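Local coordinates for protein acidocalcisomal pyrophosphatase (Trypanosoma brucei brucei, PDB 5C5V) that probably hydrolyses inorganic pyrophosphate to phosphate with the help of magnesium ions, as a family I soluble pyrophosphatase of acidocalcisomes carrying an added EF-hand region, at residues M194-G199 / V226-T231; K160-K165 / M230-V235. All coordinates share one frame; numbering follows the deposited sequence.

Interaction 1: M194-G199 / V226-T231. With 2PN (imidodiphosphoric acid), chain C.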
loop_
_atom_site.group_PDB
_atom_site.type_symbol
_atom_site.label_atom_id
_atom_site.label_comp_id
_atom_site.label_asym_id
_atom_site.label_seq_id
_atom_site.Cartn_x
_atom_site.Cartn_y
_atom_site.Cartn_z
ATOM N N MET A 194 23.885 6.295 -5.396
ATOM C CA MET A 194 23.349 5.521 -4.293
ATOM C C MET A 194 21.865 5.389 -4.581
ATOM O O MET A 194 21.196 6.389 -4.819
ATOM C CB MET A 194 23.627 6.225 -2.950
ATOM C CG MET A 194 22.941 5.632 -1.722
ATOM S SD MET A 194 23.421 3.926 -1.413
ATOM C CE MET A 194 25.179 4.130 -1.115
ATOM N N MET A 195 21.356 4.165 -4.572
ATOM C CA MET A 195 20.029 3.897 -5.099
ATOM C C MET A 195 19.017 3.668 -3.998
ATOM O O MET A 195 17.868 3.301 -4.260
ATOM C CB MET A 195 20.092 2.690 -6.045
ATOM C CG MET A 195 21.130 2.913 -7.130
ATOM S SD MET A 195 21.278 1.610 -8.361
ATOM C CE MET A 195 21.905 0.273 -7.337
ATOM N N TRP A 196 19.463 3.889 -2.764
ATOM C CA TRP A 196 18.604 3.884 -1.589
ATOM C C TRP A 196 19.070 5.013 -0.680
ATOM O O TRP A 196 20.187 5.508 -0.834
ATOM C CB TRP A 196 18.672 2.543 -0.862
ATOM C CG TRP A 196 18.483 1.390 -1.791
ATOM C CD1 TRP A 196 17.316 0.783 -2.101
ATOM C CD2 TRP A 196 19.501 0.734 -2.560
ATOM N NE1 TRP A 196 17.530 -0.218 -3.019
ATOM C CE2 TRP A 196 18.868 -0.271 -3.313
ATOM C CE3 TRP A 196 20.883 0.894 -2.677
ATOM C CZ2 TRP A 196 19.570 -1.116 -4.173
ATOM C CZ3 TRP A 196 21.583 0.059 -3.532
ATOM C CH2 TRP A 196 20.926 -0.935 -4.270
ATOM N N ASN A 197 18.220 5.427 0.253
ATOM C CA ASN A 197 18.631 6.401 1.243
ATOM C C ASN A 197 19.729 5.791 2.080
ATOM O O ASN A 197 19.540 4.726 2.668
ATOM C CB ASN A 197 17.468 6.821 2.136
ATOM C CG ASN A 197 16.376 7.522 1.375
ATOM O OD1 ASN A 197 16.623 8.513 0.693
ATOM N ND2 ASN A 197 15.156 7.021 1.498
ATOM N N TYR A 198 20.864 6.478 2.135
ATOM C CA TYR A 198 22.022 5.998 2.854
ATOM C C TYR A 198 22.385 6.962 3.986
ATOM O O TYR A 198 22.277 8.175 3.833
ATOM C CB TYR A 198 23.195 5.833 1.895
ATOM C CG TYR A 198 24.438 5.281 2.539
ATOM C CD1 TYR A 198 24.588 3.914 2.755
ATOM C CD2 TYR A 198 25.459 6.125 2.947
ATOM C CE1 TYR A 198 25.732 3.409 3.351
ATOM C CE2 TYR A 198 26.605 5.627 3.544
ATOM C CZ TYR A 198 26.733 4.276 3.739
ATOM O OH TYR A 198 27.866 3.781 4.323
ATOM N N GLY A 199 22.808 6.421 5.122
ATOM C CA GLY A 199 23.168 7.259 6.250
ATOM C C GLY A 199 23.705 6.473 7.425
ATOM O O GLY A 199 24.455 5.521 7.262
ATOM N N VAL A 226 21.123 1.356 5.258
ATOM C CA VAL A 226 20.525 1.527 3.943
ATOM C C VAL A 226 19.014 1.460 4.095
ATOM O O VAL A 226 18.472 0.425 4.488
ATOM C CB VAL A 226 21.004 0.439 2.960
ATOM C CG1 VAL A 226 20.669 0.841 1.534
ATOM C CG2 VAL A 226 22.499 0.226 3.112
ATOM N N GLU A 227 18.323 2.549 3.798
ATOM C CA GLU A 227 16.870 2.543 3.921
ATOM C C GLU A 227 16.213 2.288 2.550
ATOM O O GLU A 227 16.409 3.050 1.604
ATOM C CB GLU A 227 16.390 3.862 4.530
ATOM C CG GLU A 227 14.943 3.863 4.964
ATOM C CD GLU A 227 13.985 4.056 3.795
ATOM O OE1 GLU A 227 14.329 4.812 2.856
ATOM O OE2 GLU A 227 12.883 3.464 3.819
ATOM N N ILE A 228 15.439 1.214 2.446
ATOM C CA ILE A 228 15.051 0.696 1.120
ATOM C C ILE A 228 13.649 1.108 0.684
ATOM O O ILE A 228 13.141 0.615 -0.303
ATOM C CB ILE A 228 15.134 -0.839 1.080
ATOM C CG1 ILE A 228 14.113 -1.447 2.038
ATOM C CG2 ILE A 228 16.543 -1.311 1.415
ATOM C CD1 ILE A 228 14.219 -2.953 2.172
ATOM N N GLY A 229 13.029 2.022 1.420
ATOM C CA GLY A 229 11.699 2.483 1.066
ATOM C C GLY A 229 11.689 3.226 -0.259
ATOM O O GLY A 229 12.738 3.424 -0.877
ATOM N N MET A 230 10.502 3.628 -0.699
ATOM C CA MET A 230 10.355 4.222 -2.020
ATOM C C MET A 230 10.539 5.735 -2.012
ATOM O O MET A 230 10.697 6.334 -3.067
ATOM C CB MET A 230 8.990 3.871 -2.606
ATOM C CG MET A 230 7.869 4.628 -1.949
ATOM S SD MET A 230 6.238 4.021 -2.431
ATOM C CE MET A 230 5.267 5.302 -1.598
ATOM N N THR A 231 10.529 6.344 -0.823
ATOM C CA THR A 231 10.587 7.803 -0.699
ATOM C C THR A 231 12.027 8.301 -0.569
ATOM O O THR A 231 12.796 7.775 0.229
ATOM C CB THR A 231 9.805 8.313 0.530
ATOM O OG1 THR A 231 8.505 7.721 0.565
ATOM C CG2 THR A 231 9.672 9.823 0.492
HETATM P P1 2PN C . 32.785 4.867 2.776
HETATM O O1 2PN C . 33.619 6.149 3.037
HETATM O O2 2PN C . 33.577 3.651 3.327
HETATM O O3 2PN C . 32.472 4.766 1.257
HETATM N N1 2PN C . 31.342 5.010 3.529
HETATM P P2 2PN C . 31.128 4.961 5.153
HETATM O O4 2PN C . 32.059 6.006 5.867
HETATM O O5 2PN C . 31.516 3.567 5.609
HETATM O O6 2PN C . 29.730 5.248 5.482
#
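The side-chain amide of Asn197 spends both its N-H groups on 226-231: ND2 lies 2.7 Å from Glu227 OE1 and 2.8 Å from the backbone O of Thr231. Both acceptors lie almost in the amide plane, and both bonds are nearly straight. Asn197 and Glu227 run side by side in the same direction, amide and carboxylate turned only 26° apart. Glu227 has CG anti to its backbone N and a bend at chi2 (-79°) that sets CD, and OE1 of that carboxylate meets the amide. Its other oxygen, OE2, accepts Gly229 N from above the carboxylate plane, and Ser263 N as well. Asn197 OD1 takes the backbone N of Lys160 and of Phe233, so every polar atom of this buried amide is engaged. The backbones form a short antiparallel ladder in the mixed sheet of the pyrophosphatase core: Asn197 and Glu227 are a hydrogen-bonded pair, with Glu227 N 2.7 Å from Asn197 O and a weak return bond from Asn197 N to Glu227 O. Tyr198 and Val226 follow as a non-hydrogen-bonded pair. On their face of the sheet, Val226 CG2 approaches the Tyr198 ring edge at CD1 (4.3 Å). Tyr198 CG stands anti to the backbone N (chi1 -178°), and the ring's far end carries OH to O6 of the bound imidodiphosphate, a 2.6 Å hydrogen bond in the ring plane. Before the strand, Trp196 CB packs on Val226 CG1 at 3.6 Å, while its CD1 lies 4.2 Å from Ile228 CG2; Trp161 of the second subunit meets the Trp196 ring.

Interaction 2: K160-K165 / M230-V235. With 2PN (imidodiphosphoric acid), chain C.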
loop_
_atom_site.group_PDB
_atom_site.type_symbol
_atom_site.label_atom_id
_atom_site.label_comp_id
_atom_site.label_asym_id
_atom_site.label_seq_id
_atom_site.Cartn_x
_atom_site.Cartn_y
_atom_site.Cartn_z
ATOM N N LYS A 160 18.426 8.908 -1.680
ATOM C CA LYS A 160 18.110 8.065 -2.811
ATOM C C LYS A 160 18.389 8.797 -4.135
ATOM O O LYS A 160 18.012 9.967 -4.295
ATOM C CB LYS A 160 16.637 7.659 -2.692
ATOM C CG LYS A 160 16.165 6.509 -3.534
ATOM C CD LYS A 160 14.678 6.312 -3.249
ATOM C CE LYS A 160 14.121 5.100 -3.926
ATOM N NZ LYS A 160 14.604 3.913 -3.234
ATOM N N TRP A 161 19.082 8.120 -5.049
ATOM C CA TRP A 161 19.339 8.625 -6.406
ATOM C C TRP A 161 20.352 9.764 -6.485
ATOM O O TRP A 161 20.344 10.517 -7.454
ATOM C CB TRP A 161 18.036 9.105 -7.058
ATOM C CG TRP A 161 16.956 8.082 -7.064
ATOM C CD1 TRP A 161 17.085 6.756 -7.332
ATOM C CD2 TRP A 161 15.578 8.303 -6.758
ATOM N NE1 TRP A 161 15.866 6.130 -7.228
ATOM C CE2 TRP A 161 14.922 7.062 -6.873
ATOM C CE3 TRP A 161 14.835 9.430 -6.385
ATOM C CZ2 TRP A 161 13.559 6.914 -6.630
ATOM C CZ3 TRP A 161 13.482 9.281 -6.140
ATOM C CH2 TRP A 161 12.856 8.031 -6.271
ATOM N N THR A 162 21.189 9.927 -5.462
ATOM C CA THR A 162 22.212 10.965 -5.508
ATOM C C THR A 162 23.584 10.347 -5.280
ATOM O O THR A 162 23.686 9.162 -4.958
ATOM C CB THR A 162 21.937 12.078 -4.465
ATOM O OG1 THR A 162 22.147 11.581 -3.134
ATOM C CG2 THR A 162 20.503 12.581 -4.613
ATOM N N ARG A 163 24.638 11.141 -5.447
ATOM C CA ARG A 163 25.984 10.606 -5.283
ATOM C C ARG A 163 26.996 11.533 -4.580
ATOM O O ARG A 163 28.173 11.181 -4.471
ATOM C CB ARG A 163 26.535 10.209 -6.645
ATOM C CG ARG A 163 26.757 11.366 -7.594
ATOM C CD ARG A 163 27.313 10.846 -8.920
ATOM N NE ARG A 163 26.331 10.048 -9.649
ATOM C CZ ARG A 163 26.626 9.263 -10.682
ATOM N NH1 ARG A 163 27.881 9.169 -11.101
ATOM N NH2 ARG A 163 25.673 8.565 -11.298
ATOM N N ALA A 164 26.551 12.690 -4.092
ATOM C CA ALA A 164 27.405 13.518 -3.224
ATOM C C ALA A 164 27.557 12.789 -1.898
ATOM O O ALA A 164 26.561 12.473 -1.255
ATOM C CB ALA A 164 26.824 14.905 -3.017
ATOM N N LYS A 165 28.792 12.475 -1.521
ATOM C CA LYS A 165 29.033 11.643 -0.350
ATOM C C LYS A 165 29.108 12.469 0.942
ATOM O O LYS A 165 30.186 12.736 1.467
ATOM C CB LYS A 165 30.309 10.825 -0.539
ATOM C CG LYS A 165 30.228 9.398 -0.008
ATOM C CD LYS A 165 30.249 9.332 1.504
ATOM C CE LYS A 165 30.197 7.894 2.015
ATOM N NZ LYS A 165 30.167 7.815 3.518
ATOM N N MET A 230 10.502 3.628 -0.699
ATOM C CA MET A 230 10.355 4.222 -2.020
ATOM C C MET A 230 10.539 5.735 -2.012
ATOM O O MET A 230 10.697 6.334 -3.067
ATOM C CB MET A 230 8.990 3.871 -2.606
ATOM C CG MET A 230 7.869 4.628 -1.949
ATOM S SD MET A 230 6.238 4.021 -2.431
ATOM C CE MET A 230 5.267 5.302 -1.598
ATOM N N THR A 231 10.529 6.344 -0.823
ATOM C CA THR A 231 10.587 7.803 -0.699
ATOM C C THR A 231 12.027 8.301 -0.569
ATOM O O THR A 231 12.796 7.775 0.229
ATOM C CB THR A 231 9.805 8.313 0.530
ATOM O OG1 THR A 231 8.505 7.721 0.565
ATOM C CG2 THR A 231 9.672 9.823 0.492
ATOM N N GLN A 232 12.388 9.299 -1.375
ATOM C CA GLN A 232 13.686 9.952 -1.272
ATOM C C GLN A 232 13.690 10.922 -0.094
ATOM O O GLN A 232 12.787 11.749 0.026
ATOM C CB GLN A 232 14.007 10.709 -2.554
ATOM C CG GLN A 232 15.350 11.390 -2.548
ATOM C CD GLN A 232 15.463 12.465 -3.602
ATOM O OE1 GLN A 232 14.673 13.406 -3.624
ATOM N NE2 GLN A 232 16.445 12.326 -4.491
ATOM N N PHE A 233 14.715 10.855 0.744
ATOM C CA PHE A 233 14.838 11.769 1.882
ATOM C C PHE A 233 15.704 12.970 1.523
ATOM O O PHE A 233 16.410 12.956 0.504
ATOM C CB PHE A 233 15.436 11.058 3.090
ATOM C CG PHE A 233 14.571 9.958 3.648
ATOM C CD1 PHE A 233 13.192 9.996 3.514
ATOM C CD2 PHE A 233 15.132 8.903 4.332
ATOM C CE1 PHE A 233 12.393 8.982 4.040
ATOM C CE2 PHE A 233 14.341 7.899 4.858
ATOM C CZ PHE A 233 12.973 7.944 4.706
ATOM N N LYS A 234 15.619 14.017 2.337
ATOM C CA LYS A 234 16.527 15.153 2.242
ATOM C C LYS A 234 17.854 14.853 2.943
ATOM O O LYS A 234 17.915 14.014 3.845
ATOM C CB LYS A 234 15.888 16.403 2.859
ATOM C CG LYS A 234 15.057 17.234 1.911
ATOM C CD LYS A 234 14.036 16.399 1.167
ATOM C CE LYS A 234 13.243 17.259 0.153
ATOM N NZ LYS A 234 12.359 16.451 -0.774
ATOM N N VAL A 235 18.917 15.538 2.543
ATOM C CA VAL A 235 20.189 15.424 3.252
ATOM C C VAL A 235 20.026 15.877 4.695
ATOM O O VAL A 235 19.519 16.970 4.954
ATOM C CB VAL A 235 21.302 16.244 2.592
ATOM C CG1 VAL A 235 22.546 16.268 3.497
ATOM C CG2 VAL A 235 21.638 15.670 1.223
HETATM P P1 2PN C . 32.785 4.867 2.776
HETATM O O1 2PN C . 33.619 6.149 3.037
HETATM O O2 2PN C . 33.577 3.651 3.327
HETATM O O3 2PN C . 32.472 4.766 1.257
HETATM N N1 2PN C . 31.342 5.010 3.529
HETATM P P2 2PN C . 31.128 4.961 5.153
HETATM O O4 2PN C . 32.059 6.006 5.867
HETATM O O5 2PN C . 31.516 3.567 5.609
HETATM O O6 2PN C . 29.730 5.248 5.482
#
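Gln232 reaches Lys160 with CG anti to its own backbone N (chi1 -179°) and CD nearly anti in turn, an extended chain that brings the amide to the opposing backbone. Lys160 CG is likewise anti to its N; the chain stays extended through CE and runs past Gln232 toward Met230 O. The contact joins two irregular loops of the pyrophosphatase core, one after strand 152-156 and the other after strand 224-227; in the first, Trp161 and Thr162 form a G1 beta bulge opposite Met194. A single hydrogen bond crosses, from Gln232 NE2 to Lys160 O at 2.8 Å. It is almost straight, 173° at the hydrogen, with the acceptor in the amide plane. Carbon atoms meet around it: Gln232 CG rests 3.9 Å from Lys160 CB, and Gln232 CB is 3.9 Å from Trp161 CZ3. The indole crosses Gln232 obliquely, ring and amide planes 54° apart, while Lys160 CG sits over the centre of one indole face, 3.5 Å above it. Past that ring Lys160 CE comes within 3.7 Å of Met230 O, and its ammonium group turns to Gly229 O. Gln232 also packs on Pro283 of the second subunit. At the far end of 160-165, Lys165 enters the ligand pocket, where its NZ hydrogen-bonds to Glu167 OE2 and lies 3.0 Å from N1 of the imidodiphosphate.

How the interactions relate
From the N terminus, strand 152-156 leads into 160-165, the first segment of interaction 2. The chain then runs through strands 166-168, 177-182 and 185-186 to 194-199, and after a further excursion returns along 224-227. There 226-231 meets 194-199, closing the shorter loop of interaction 1; a few residues later 230-235 reaches back to 160-165 and closes the longer one. The shorter loop thus lies within the longer, and the two contacts share Met230 and Thr231. Met194 joins them directly, its O 2.7 Å from Trp161 N, a probable hydrogen bond. Together they tie two neighbouring sheet strands to the loop after strand 152-156, and both also touch the imidodiphosphate and the second subunit.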